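Local coordinates for protein ribose 5-phosphate isomerase (Giardia lamblia, PDB 3S5P) that probably interconverts ribose 5-phosphate and ribulose 5-phosphate in the pentose phosphate pathway, as a type B ribose-5-phosphate isomerase, at residues 123-128 / 139-144; 36-41 / 133-138. All coordinates share one frame; numbering follows the deposited sequence.

Contact 1: 123-128 / 139-144; sequences NALALG and SILSRF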
loop_
_atom_site.group_PDB
_atom_site.type_symbol
_atom_site.label_atom_id
_atom_site.label_comp_id
_atom_site.label_asym_id
_atom_site.label_seq_id
_atom_site.Cartn_x
_atom_site.Cartn_y
_atom_site.Cartn_z
ATOM N N ASN A 123 -0.112 6.835 -9.531
ATOM C CA ASN A 123 0.836 7.778 -10.082
ATOM C C ASN A 123 1.998 8.016 -9.112
ATOM O O ASN A 123 2.787 8.911 -9.314
ATOM C CB ASN A 123 0.137 9.122 -10.467
ATOM C CG ASN A 123 -0.729 9.675 -9.353
ATOM O OD1 ASN A 123 -0.702 9.182 -8.232
ATOM N ND2 ASN A 123 -1.507 10.705 -9.657
ATOM N N ALA A 124 2.063 7.239 -8.027
ATOM C CA ALA A 124 3.195 7.291 -7.104
ATOM C C ALA A 124 3.544 5.870 -6.749
ATOM O O ALA A 124 2.653 5.049 -6.527
ATOM C CB ALA A 124 2.847 8.082 -5.851
ATOM N N LEU A 125 4.834 5.559 -6.731
ATOM C CA LEU A 125 5.282 4.252 -6.304
ATOM C C LEU A 125 6.063 4.454 -5.007
ATOM O O LEU A 125 6.976 5.288 -4.962
ATOM C CB LEU A 125 6.199 3.648 -7.375
ATOM C CG LEU A 125 6.920 2.332 -7.019
ATOM C CD1 LEU A 125 5.909 1.194 -6.795
ATOM C CD2 LEU A 125 7.929 1.928 -8.096
ATOM N N ALA A 126 5.714 3.711 -3.962
ATOM C CA ALA A 126 6.512 3.714 -2.736
ATOM C C ALA A 126 7.353 2.466 -2.665
ATOM O O ALA A 126 6.847 1.368 -2.889
ATOM C CB ALA A 126 5.633 3.817 -1.513
ATOM N N LEU A 127 8.636 2.630 -2.357
ATOM C CA LEU A 127 9.517 1.498 -2.143
ATOM C C LEU A 127 10.197 1.559 -0.763
ATOM O O LEU A 127 10.560 2.621 -0.293
ATOM C CB LEU A 127 10.570 1.437 -3.239
ATOM C CG LEU A 127 10.092 1.196 -4.672
ATOM C CD1 LEU A 127 11.186 1.559 -5.617
ATOM C CD2 LEU A 127 9.645 -0.279 -4.875
ATOM N N GLY A 128 10.364 0.417 -0.119
ATOM C CA GLY A 128 11.005 0.362 1.188
ATOM C C GLY A 128 12.457 -0.036 1.016
ATOM O O GLY A 128 12.737 -1.208 0.772
ATOM N N SER A 139 13.187 -3.843 -10.678
ATOM C CA SER A 139 12.283 -4.554 -11.615
ATOM C C SER A 139 10.831 -4.197 -11.356
ATOM O O SER A 139 10.033 -4.259 -12.270
ATOM C CB SER A 139 12.535 -6.067 -11.662
ATOM O OG SER A 139 11.962 -6.735 -10.575
ATOM N N ILE A 140 10.524 -3.762 -10.129
ATOM C CA ILE A 140 9.221 -3.197 -9.739
ATOM C C ILE A 140 9.005 -1.855 -10.428
ATOM O O ILE A 140 7.937 -1.610 -11.051
ATOM C CB ILE A 140 9.123 -3.025 -8.180
ATOM C CG1 ILE A 140 9.072 -4.400 -7.488
ATOM C CG2 ILE A 140 7.883 -2.240 -7.784
ATOM C CD1 ILE A 140 9.191 -4.334 -5.979
ATOM N N LEU A 141 10.011 -0.988 -10.310
ATOM C CA LEU A 141 10.019 0.286 -10.968
ATOM C C LEU A 141 9.816 0.112 -12.477
ATOM O O LEU A 141 9.006 0.800 -13.094
ATOM C CB LEU A 141 11.367 0.997 -10.728
ATOM C CG LEU A 141 11.519 2.293 -11.542
ATOM C CD1 LEU A 141 10.466 3.350 -11.127
ATOM C CD2 LEU A 141 12.929 2.880 -11.501
ATOM N N SER A 142 10.621 -0.755 -13.091
ATOM C CA SER A 142 10.529 -0.930 -14.545
ATOM C C SER A 142 9.121 -1.392 -14.982
ATOM O O SER A 142 8.594 -0.943 -16.006
ATOM C CB SER A 142 11.636 -1.872 -15.036
ATOM O OG SER A 142 11.154 -2.733 -16.039
ATOM N N ARG A 143 8.497 -2.275 -14.212
ATOM C CA ARG A 143 7.126 -2.716 -14.526
ATOM C C ARG A 143 6.100 -1.606 -14.243
ATOM O O ARG A 143 5.169 -1.397 -15.021
ATOM C CB ARG A 143 6.780 -3.996 -13.780
ATOM C CG ARG A 143 5.373 -4.510 -14.013
ATOM C CD ARG A 143 5.174 -5.020 -15.423
ATOM N NE ARG A 143 6.299 -5.870 -15.752
ATOM C CZ ARG A 143 6.361 -7.171 -15.494
ATOM N NH1 ARG A 143 5.333 -7.820 -14.917
ATOM N NH2 ARG A 143 7.454 -7.830 -15.843
ATOM N N PHE A 144 6.310 -0.856 -13.165
ATOM C CA PHE A 144 5.470 0.317 -12.859
ATOM C C PHE A 144 5.503 1.343 -14.028
ATOM O O PHE A 144 4.470 1.903 -14.417
ATOM C CB PHE A 144 5.936 0.951 -11.529
ATOM C CG PHE A 144 5.053 2.068 -11.013
ATOM C CD1 PHE A 144 3.970 1.799 -10.176
ATOM C CD2 PHE A 144 5.344 3.404 -11.303
ATOM C CE1 PHE A 144 3.174 2.820 -9.653
ATOM C CE2 PHE A 144 4.527 4.451 -10.771
ATOM C CZ PHE A 144 3.437 4.138 -9.952
#

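Contact 2: 36-41 / 133-138; sequences RMFLQQ and GPEVAA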
loop_
_atom_site.group_PDB
_atom_site.type_symbol
_atom_site.label_atom_id
_atom_site.label_comp_id
_atom_site.label_asym_id
_atom_site.label_seq_id
_atom_site.Cartn_x
_atom_site.Cartn_y
_atom_site.Cartn_z
ATOM N N ARG A 36 17.776 5.421 -4.374
ATOM C CA ARG A 36 17.175 6.447 -5.242
ATOM C C ARG A 36 18.004 6.684 -6.499
ATOM O O ARG A 36 17.477 6.620 -7.624
ATOM C CB ARG A 36 16.968 7.776 -4.513
ATOM C CG ARG A 36 15.968 8.635 -5.261
ATOM C CD ARG A 36 15.842 10.042 -4.749
ATOM N NE ARG A 36 17.019 10.840 -5.075
ATOM C CZ ARG A 36 17.837 11.360 -4.161
ATOM N NH1 ARG A 36 18.888 12.074 -4.548
ATOM N NH2 ARG A 36 17.611 11.172 -2.861
ATOM N N MET A 37 19.300 6.925 -6.271
ATOM C CA MET A 37 20.298 7.163 -7.314
ATOM C C MET A 37 20.429 5.994 -8.254
ATOM O O MET A 37 20.542 6.160 -9.472
ATOM C CB MET A 37 21.672 7.411 -6.681
ATOM C CG MET A 37 21.708 8.602 -5.785
ATOM S SD MET A 37 22.176 10.024 -6.751
ATOM C CE MET A 37 23.962 9.950 -6.525
ATOM N N PHE A 38 20.446 4.811 -7.660
ATOM C CA PHE A 38 20.535 3.578 -8.404
ATOM C C PHE A 38 19.307 3.445 -9.344
ATOM O O PHE A 38 19.467 3.224 -10.545
ATOM C CB PHE A 38 20.667 2.424 -7.404
ATOM C CG PHE A 38 20.526 1.077 -8.008
ATOM C CD1 PHE A 38 21.615 0.458 -8.612
ATOM C CD2 PHE A 38 19.303 0.411 -7.962
ATOM C CE1 PHE A 38 21.493 -0.791 -9.179
ATOM C CE2 PHE A 38 19.165 -0.846 -8.519
ATOM C CZ PHE A 38 20.257 -1.450 -9.136
ATOM N N LEU A 39 18.099 3.617 -8.801
ATOM C CA LEU A 39 16.853 3.572 -9.596
ATOM C C LEU A 39 16.808 4.693 -10.633
ATOM O O LEU A 39 16.316 4.492 -11.750
ATOM C CB LEU A 39 15.601 3.642 -8.698
ATOM C CG LEU A 39 15.448 2.550 -7.635
ATOM C CD1 LEU A 39 14.317 2.894 -6.710
ATOM C CD2 LEU A 39 15.201 1.216 -8.303
ATOM N N GLN A 40 17.331 5.862 -10.264
ATOM C CA GLN A 40 17.485 6.981 -11.227
ATOM C C GLN A 40 18.344 6.602 -12.436
ATOM O O GLN A 40 17.910 6.798 -13.581
ATOM C CB GLN A 40 18.043 8.240 -10.562
ATOM C CG GLN A 40 17.000 9.035 -9.791
ATOM C CD GLN A 40 17.608 10.078 -8.856
ATOM O OE1 GLN A 40 16.941 10.571 -7.939
ATOM N NE2 GLN A 40 18.876 10.423 -9.088
ATOM N N GLN A 41 19.529 6.038 -12.181
ATOM C CA GLN A 41 20.413 5.567 -13.256
ATOM C C GLN A 41 19.691 4.583 -14.171
ATOM O O GLN A 41 19.693 4.750 -15.386
ATOM C CB GLN A 41 21.695 4.936 -12.694
ATOM N N GLY A 133 15.259 -5.311 -1.873
ATOM C CA GLY A 133 16.583 -5.367 -2.441
ATOM C C GLY A 133 16.657 -4.535 -3.691
ATOM O O GLY A 133 15.656 -4.362 -4.379
ATOM N N PRO A 134 17.850 -4.004 -3.996
ATOM C CA PRO A 134 17.976 -3.091 -5.125
ATOM C C PRO A 134 17.502 -3.654 -6.486
ATOM O O PRO A 134 16.933 -2.920 -7.273
ATOM C CB PRO A 134 19.485 -2.758 -5.173
ATOM C CG PRO A 134 20.058 -3.259 -3.877
ATOM C CD PRO A 134 19.143 -4.309 -3.343
ATOM N N GLU A 135 17.733 -4.935 -6.755
ATOM C CA GLU A 135 17.372 -5.498 -8.058
ATOM C C GLU A 135 15.875 -5.730 -8.154
ATOM O O GLU A 135 15.291 -5.525 -9.194
ATOM C CB GLU A 135 18.180 -6.763 -8.413
ATOM C CG GLU A 135 19.674 -6.516 -8.669
ATOM C CD GLU A 135 19.975 -5.581 -9.839
ATOM O OE1 GLU A 135 19.094 -5.287 -10.651
ATOM O OE2 GLU A 135 21.125 -5.130 -9.965
ATOM N N VAL A 136 15.255 -6.123 -7.055
ATOM C CA VAL A 136 13.794 -6.262 -7.012
ATOM C C VAL A 136 13.128 -4.892 -7.108
ATOM O O VAL A 136 12.103 -4.746 -7.771
ATOM C CB VAL A 136 13.334 -7.038 -5.742
ATOM C CG1 VAL A 136 11.817 -7.022 -5.557
ATOM C CG2 VAL A 136 13.818 -8.461 -5.797
ATOM N N ALA A 137 13.708 -3.885 -6.458
ATOM C CA ALA A 137 13.179 -2.539 -6.513
ATOM C C ALA A 137 13.249 -2.011 -7.953
ATOM O O ALA A 137 12.328 -1.357 -8.420
ATOM C CB ALA A 137 13.958 -1.625 -5.566
ATOM N N ALA A 138 14.351 -2.287 -8.653
ATOM C CA ALA A 138 14.478 -1.855 -10.056
ATOM C C ALA A 138 13.490 -2.583 -10.961
ATOM O O ALA A 138 12.987 -2.015 -11.917
ATOM C CB ALA A 138 15.929 -2.031 -10.569
#

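Contact 1: 123-128 / 139-144
Leu125 and Phe144 meet because each holds its CG opposite its own backbone nitrogen, with chi1 of 172° and -173°; these torsions carry Leu125 toward helix 139-144 and the Phe144 ring toward strand 124-128. They lie alongside each other, pointing opposite ways. Leu125 CB comes to rest over the middle of one face of the Phe144 ring, 3.7 Å from the centroid and only 7° off the ring normal, a well-centred CH-pi contact. The ring reaches on to the strand backbone, where its CZ lies 3.6 Å from Ala124 O, while the carbonyl carbon of Asn123 stands at the ring edge. A branched leucine suits this place because its forked end lets CD1 lie between the Phe144 ring and Ile140 CG2, 4.1 Å from the latter, while CD2 rests on the helix backbone, 3.9 Å from Leu141 CA. The flat phenyl ring, for its part, offers Leu125 CB a broad face. One turn before Phe144, Ile140 offers the same CG2 to Leu127 CD2 at 3.9 Å. Strand and helix run nearly antiparallel, as expected where a helix returns over a parallel sheet. Ile83 of strand 81-86 and Ala113 of helix 110-118 continue the apolar layer on its flanks. No hydrogen bond joins the two segments, and all the touching residues are buried; between these two segments the attachment therefore rests on apolar packing and the CH-pi contact.

Contact 2: 36-41 / 133-138
Pro134 O is approached by two groups: the backbone N of Ala138 donates a hydrogen bond to it within helix 134-138, at 3.0 Å, and the rim of the Phe38 ring comes up from helix 36-41. Phe38 CE2 lies 3.3 Å from this oxygen, near the ring plane, which is consistent with a weak electrostatic attraction between the C-H edge and the carbonyl oxygen. The ring is carried across to the other helix by a chi1 of 170°, which places CG opposite the backbone nitrogen. CE2 also packs against Pro134 CB at 3.9 Å and Ala138 CB at 4.0 Å. Glu135 comes to the same rim with OE2 near CZ, its carboxylate turned 84° from the ring; this oxygen has its main partner in Arg42, a salt bridge that ties the first turn of helix 134-146 to helix 33-45. Deeper in, Leu39 lays CD2 against the backbone of Ala138, 3.6 Å from its CA, and reaches Ala137 CB as well. Alanines suit this place, since their short side chains let a leucine methyl settle on the helix backbone. Leu39 also touches Phe26 of strand 23-28, on the sheet beneath. The axes of segments 36-41 and 134-138 cross at -47°, 10.2 Å apart at closest approach: two neighbouring helices packed on the same face of a parallel sheet, as in the Rossmann-like alpha/beta/alpha sandwich of the RpiB family.

Helix 134-146 takes part in both contacts, giving its first turns to helix 33-45 in contact 2 and its later ones to strand 124-128 in contact 1. Contact 1 is core, its centre about 5 Å from the centre of the chain, and wholly apolar in its side-chain pairings. Contact 2 lies farther out, its centre about 12 Å from that of the chain, and is partly buried: alanine and leucine line its inner side, while proline, glutamate and an aromatic rim make up the outer one. Leu39 CD1 lies 3.6 Å from Leu127 CD1, and the apolar packing of the two contacts joins through this pair.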